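PDB 3IC8: uncharacterized GST-like proteinprotein from Pseudomonas syringae pv. tomato, which is of unknown function but has the glutathione S-transferase domain architecture and may bind glutathione. Local coordinates for residues Val27-Val32 / Gly221-Leu226; Thr44-Gly49 / Ala230-Ala235. All coordinates share one frame; numbering follows the deposited sequence.

Interaction 1. Residues Val27-Val32 / Gly221-Leu226; sequences VNWRSV and GSLSDL
Gly221 enters the contact beside Val27 and the indole of Trp29, whose NE1 is hydrogen-bonded to His220 O. Ser222 then pairs with Asn28. Its CB sits 3.3 Å from Asn28 OD1, while Ser222 O accepts Trp29 N at 3.0 Å in a nearly straight bond. Leu223 lies beside Trp29, and the two side chains point the same way. Both hold CG between the backbone N and the carbonyl carbon (chi1 72° in Leu223, 53° in Trp29). Leu223 CB makes a CH-pi contact over the six-membered ring, 3.9 Å from its centroid, and Leu223 CD2 meets Trp29 CZ2 at 3.6 Å. Ser224 N bonds to Trp29 O. Ser224 O takes two donors from opposite faces of its plane: Ser31 N at 2.9 Å and Arg30 NE at 3.3 Å. Asp225 O accepts Arg30 NH2 at 3.0 Å from above the carbonyl plane. The Arg30 chain bends to reach these carbonyls, and its NH1 makes a salt bridge to Glu3 OE2. Leu226 N closes the ladder on Ser31 O at 2.9 Å. Leu226 CD1 lies over one face of the Arg30 guanidinium, with Leu226 CB on the same side toward the rim, and CD2 turns to Val32. This is a parallel strand pair. Strand 222-225 adds an outer strand to the thioredoxin-like sheet, next to strand 28-33.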
loop_
_atom_site.group_PDB
_atom_site.type_symbol
_atom_site.label_atom_id
_atom_site.label_comp_id
_atom_site.label_asym_id
_atom_site.label_seq_id
_atom_site.Cartn_x
_atom_site.Cartn_y
_atom_site.Cartn_z
ATOM N N VAL A 27 5.344 -18.214 -11.104
ATOM C CA VAL A 27 6.243 -19.164 -11.674
ATOM C C VAL A 27 7.572 -18.498 -11.814
ATOM O O VAL A 27 7.656 -17.319 -11.823
ATOM C CB VAL A 27 5.779 -19.570 -13.055
ATOM C CG1 VAL A 27 4.839 -20.704 -12.977
ATOM C CG2 VAL A 27 5.143 -18.416 -13.741
ATOM N N ASN A 28 8.615 -19.283 -11.911
ATOM C CA ASN A 28 9.922 -18.758 -12.107
ATOM C C ASN A 28 10.241 -18.923 -13.561
ATOM O O ASN A 28 9.964 -19.933 -14.132
ATOM C CB ASN A 28 10.909 -19.509 -11.241
ATOM C CG ASN A 28 10.819 -19.123 -9.801
ATOM O OD1 ASN A 28 11.727 -18.557 -9.253
ATOM N ND2 ASN A 28 9.715 -19.435 -9.180
ATOM N N TRP A 29 10.792 -17.900 -14.173
ATOM C CA TRP A 29 11.016 -17.924 -15.590
ATOM C C TRP A 29 12.340 -17.313 -15.987
ATOM O O TRP A 29 12.913 -16.561 -15.269
ATOM C CB TRP A 29 9.846 -17.265 -16.336
ATOM C CG TRP A 29 9.506 -15.904 -15.882
ATOM C CD1 TRP A 29 8.871 -15.577 -14.766
ATOM C CD2 TRP A 29 9.800 -14.681 -16.547
ATOM N NE1 TRP A 29 8.737 -14.240 -14.670
ATOM C CE2 TRP A 29 9.298 -13.662 -15.763
ATOM C CE3 TRP A 29 10.448 -14.355 -17.731
ATOM C CZ2 TRP A 29 9.409 -12.350 -16.112
ATOM C CZ3 TRP A 29 10.552 -13.059 -18.073
ATOM C CH2 TRP A 29 10.042 -12.069 -17.273
ATOM N N ARG A 30 12.792 -17.645 -17.171
ATOM C CA ARG A 30 13.999 -17.093 -17.684
ATOM C C ARG A 30 13.670 -15.951 -18.606
ATOM O O ARG A 30 12.767 -16.043 -19.361
ATOM C CB ARG A 30 14.768 -18.160 -18.436
ATOM C CG ARG A 30 15.038 -19.395 -17.659
ATOM C CD ARG A 30 15.654 -19.093 -16.330
ATOM N NE ARG A 30 16.946 -18.455 -16.459
ATOM C CZ ARG A 30 18.053 -19.102 -16.744
ATOM N NH1 ARG A 30 18.038 -20.389 -16.928
ATOM N NH2 ARG A 30 19.177 -18.467 -16.845
ATOM N N SER A 31 14.429 -14.881 -18.545
ATOM C CA SER A 31 14.179 -13.750 -19.393
ATOM C C SER A 31 15.198 -13.635 -20.490
ATOM O O SER A 31 16.355 -13.485 -20.238
ATOM C CB SER A 31 14.229 -12.495 -18.571
ATOM O OG SER A 31 13.897 -11.397 -19.349
ATOM N N VAL A 32 14.749 -13.682 -21.724
ATOM C CA VAL A 32 15.641 -13.498 -22.830
ATOM C C VAL A 32 15.325 -12.161 -23.404
ATOM O O VAL A 32 14.227 -11.912 -23.785
ATOM C CB VAL A 32 15.440 -14.537 -23.923
ATOM C CG1 VAL A 32 16.319 -14.257 -25.061
ATOM C CG2 VAL A 32 15.725 -15.869 -23.427
ATOM N N GLY A 221 6.612 -11.865 -11.055
ATOM C CA GLY A 221 7.187 -13.127 -10.663
ATOM C C GLY A 221 8.678 -13.120 -10.474
ATOM O O GLY A 221 9.234 -12.117 -10.171
ATOM N N SER A 222 9.319 -14.257 -10.637
ATOM C CA SER A 222 10.750 -14.342 -10.416
ATOM C C SER A 222 11.516 -14.716 -11.650
ATOM O O SER A 222 11.286 -15.737 -12.205
ATOM C CB SER A 222 11.030 -15.379 -9.349
ATOM O OG SER A 222 11.448 -14.763 -8.166
ATOM N N LEU A 223 12.470 -13.905 -12.049
ATOM C CA LEU A 223 13.184 -14.156 -13.273
ATOM C C LEU A 223 14.682 -14.153 -13.113
ATOM O O LEU A 223 15.200 -13.525 -12.235
ATOM C CB LEU A 223 12.778 -13.130 -14.319
ATOM C CG LEU A 223 13.251 -11.697 -14.191
ATOM C CD1 LEU A 223 14.629 -11.539 -14.722
ATOM C CD2 LEU A 223 12.347 -10.743 -14.862
ATOM N N SER A 224 15.355 -14.889 -13.983
ATOM C CA SER A 224 16.790 -14.815 -14.190
ATOM C C SER A 224 17.075 -14.612 -15.651
ATOM O O SER A 224 16.448 -15.211 -16.466
ATOM C CB SER A 224 17.474 -16.091 -13.767
ATOM O OG SER A 224 16.650 -16.870 -12.965
ATOM N N ASP A 225 18.049 -13.787 -15.982
ATOM C CA ASP A 225 18.406 -13.559 -17.370
ATOM C C ASP A 225 18.939 -14.800 -18.028
ATOM O O ASP A 225 19.631 -15.553 -17.411
ATOM C CB ASP A 225 19.482 -12.509 -17.477
ATOM C CG ASP A 225 19.027 -11.177 -17.026
ATOM O OD1 ASP A 225 17.847 -11.023 -16.706
ATOM O OD2 ASP A 225 19.855 -10.258 -16.992
ATOM N N LEU A 226 18.596 -14.995 -19.288
ATOM C CA LEU A 226 19.139 -16.051 -20.078
ATOM C C LEU A 226 19.517 -15.483 -21.404
ATOM O O LEU A 226 18.772 -14.772 -21.982
ATOM C CB LEU A 226 18.125 -17.158 -20.242
ATOM C CG LEU A 226 18.515 -18.309 -21.135
ATOM C CD1 LEU A 226 19.581 -19.067 -20.518
ATOM C CD2 LEU A 226 17.367 -19.188 -21.477
#

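Interaction 2. Residues Thr44-Gly49 / Ala230-Ala235; sequences TALTGG and AAIEIA
Leu46 has CG anti to the carbonyl carbon (chi1 -43°), on a CB that points toward helix 228-237, where Ile232 is one of its partners. From there the CD2 branch makes the closest approaches to that helix. Ile232 likewise has CG1 anti to its carbonyl carbon (chi1 -71°), and its chain runs on extended to CD1 (chi2 170°). CD1 reaches Ala45 CB at 4.1 Å, so the tip of Ile232 meets helix 41-47 one residue before Leu46. Leu46 CD2 lies 3.9 Å from Ala235 CB. It also lies over the base of Ile232, 4.2 Å from CA, with CG1 close by. The backbone oxygen of Ala231 is at the margin of the same contact. The contact is buried and apolar, and no hydrogen bond crosses it.

Helix 41-47 corresponds to the second helix of the thioredoxin-like domain of glutathione transferases. Helix 228-237 lies beside it and follows the strand added at the sheet edge. Leu46 and Ala231 both touch His7 of strand 4-8, so the two helices pack on the same face of the sheet. Gln57 of strand 55-58 touches Leu46 and Ala235, and its NE2 is hydrogen-bonded to Ala231 O. Arg292 packs against both Ala45 and Ile232, and NH1 of Arg288, on strand 284-290, bonds to Ala45 O.

Helix 41-47 ends just past Leu46. Gly48 N still bonds to Thr44 O at 2.9 Å, but Gly48 itself has left helical angles, with positive phi. Thr47 forms an ST turn: its OG1 accepts Gly49 N at 3.1 Å.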
loop_
_atom_site.group_PDB
_atom_site.type_symbol
_atom_site.label_atom_id
_atom_site.label_comp_id
_atom_site.label_asym_id
_atom_site.label_seq_id
_atom_site.Cartn_x
_atom_site.Cartn_y
_atom_site.Cartn_z
ATOM N N THR A 44 14.161 -15.994 -34.667
ATOM C CA THR A 44 13.650 -16.770 -35.790
ATOM C C THR A 44 14.274 -18.136 -35.915
ATOM O O THR A 44 13.757 -18.990 -36.572
ATOM C CB THR A 44 13.797 -16.056 -37.086
ATOM O OG1 THR A 44 15.138 -15.640 -37.229
ATOM C CG2 THR A 44 12.931 -14.860 -37.109
ATOM N N ALA A 45 15.388 -18.321 -35.242
ATOM C CA ALA A 45 15.984 -19.610 -35.159
ATOM C C ALA A 45 15.057 -20.568 -34.478
ATOM O O ALA A 45 14.974 -21.690 -34.882
ATOM C CB ALA A 45 17.248 -19.529 -34.406
ATOM N N LEU A 46 14.333 -20.102 -33.475
ATOM C CA LEU A 46 13.258 -20.873 -32.895
ATOM C C LEU A 46 11.899 -20.777 -33.568
ATOM O O LEU A 46 11.297 -21.756 -33.852
ATOM C CB LEU A 46 13.109 -20.516 -31.433
ATOM C CG LEU A 46 14.365 -20.373 -30.605
ATOM C CD1 LEU A 46 14.056 -19.615 -29.395
ATOM C CD2 LEU A 46 14.938 -21.675 -30.249
ATOM N N THR A 47 11.407 -19.587 -33.806
ATOM C CA THR A 47 10.107 -19.391 -34.416
ATOM C C THR A 47 9.912 -19.821 -35.853
ATOM O O THR A 47 8.829 -20.167 -36.234
ATOM C CB THR A 47 9.645 -17.982 -34.297
ATOM O OG1 THR A 47 10.526 -17.152 -35.027
ATOM C CG2 THR A 47 9.658 -17.571 -32.874
ATOM N N GLY A 48 10.948 -19.782 -36.660
ATOM C CA GLY A 48 10.748 -19.912 -38.077
ATOM C C GLY A 48 10.402 -18.617 -38.756
ATOM O O GLY A 48 9.974 -18.595 -39.874
ATOM N N GLY A 49 10.648 -17.520 -38.084
ATOM C CA GLY A 49 10.328 -16.225 -38.622
ATOM C C GLY A 49 9.140 -15.453 -38.105
ATOM O O GLY A 49 9.011 -14.311 -38.435
ATOM N N ALA A 230 21.927 -19.215 -25.302
ATOM C CA ALA A 230 21.689 -20.284 -24.364
ATOM C C ALA A 230 20.342 -20.901 -24.618
ATOM O O ALA A 230 20.140 -22.062 -24.451
ATOM C CB ALA A 230 21.795 -19.792 -22.986
ATOM N N ALA A 231 19.409 -20.072 -25.003
ATOM C CA ALA A 231 18.079 -20.495 -25.323
ATOM C C ALA A 231 18.026 -21.382 -26.538
ATOM O O ALA A 231 17.292 -22.318 -26.577
ATOM C CB ALA A 231 17.220 -19.318 -25.492
ATOM N N ILE A 232 18.800 -21.074 -27.548
ATOM C CA ILE A 232 18.865 -21.955 -28.671
ATOM C C ILE A 232 19.419 -23.309 -28.261
ATOM O O ILE A 232 18.921 -24.324 -28.659
ATOM C CB ILE A 232 19.725 -21.378 -29.750
ATOM C CG1 ILE A 232 19.012 -20.211 -30.377
ATOM C CG2 ILE A 232 19.965 -22.373 -30.789
ATOM C CD1 ILE A 232 19.824 -19.432 -31.271
ATOM N N GLU A 233 20.436 -23.327 -27.431
ATOM C CA GLU A 233 21.008 -24.585 -27.025
ATOM C C GLU A 233 20.020 -25.421 -26.275
ATOM O O GLU A 233 19.986 -26.614 -26.418
ATOM C CB GLU A 233 22.254 -24.401 -26.184
ATOM C CG GLU A 233 23.401 -23.774 -26.903
ATOM C CD GLU A 233 23.884 -24.550 -28.095
ATOM O OE1 GLU A 233 24.272 -25.711 -27.940
ATOM O OE2 GLU A 233 23.911 -23.986 -29.188
ATOM N N ILE A 234 19.208 -24.780 -25.466
ATOM C CA ILE A 234 18.266 -25.503 -24.675
ATOM C C ILE A 234 17.315 -26.210 -25.579
ATOM O O ILE A 234 16.934 -27.312 -25.317
ATOM C CB ILE A 234 17.514 -24.601 -23.728
ATOM C CG1 ILE A 234 18.320 -24.407 -22.464
ATOM C CG2 ILE A 234 16.170 -25.182 -23.401
ATOM C CD1 ILE A 234 18.053 -23.147 -21.799
ATOM N N ALA A 235 16.925 -25.559 -26.649
ATOM C CA ALA A 235 16.045 -26.168 -27.609
ATOM C C ALA A 235 16.696 -27.338 -28.275
ATOM O O ALA A 235 16.080 -28.326 -28.493
ATOM C CB ALA A 235 15.647 -25.178 -28.627
#

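The centres of the two interactions lie about 17 Å apart, both in the part of the fold built on the mixed sheet. Along the chain their segments alternate: 27-32, 44-49, 221-226, 230-235. Strand 28-33 precedes helix 41-47, and strand 222-225 precedes helix 228-237. A later strand and helix therefore pair with an earlier strand and helix. Interaction 1 extends the sheet at its edge, and interaction 2 packs the following helices over one face. They meet where Leu226 CD2 packs on Ala231 CB at 4.0 Å, with Val32 CG2 close by. The chain thus returns from the helical C-terminal domain to add a strand and a helix to the thioredoxin-like domain.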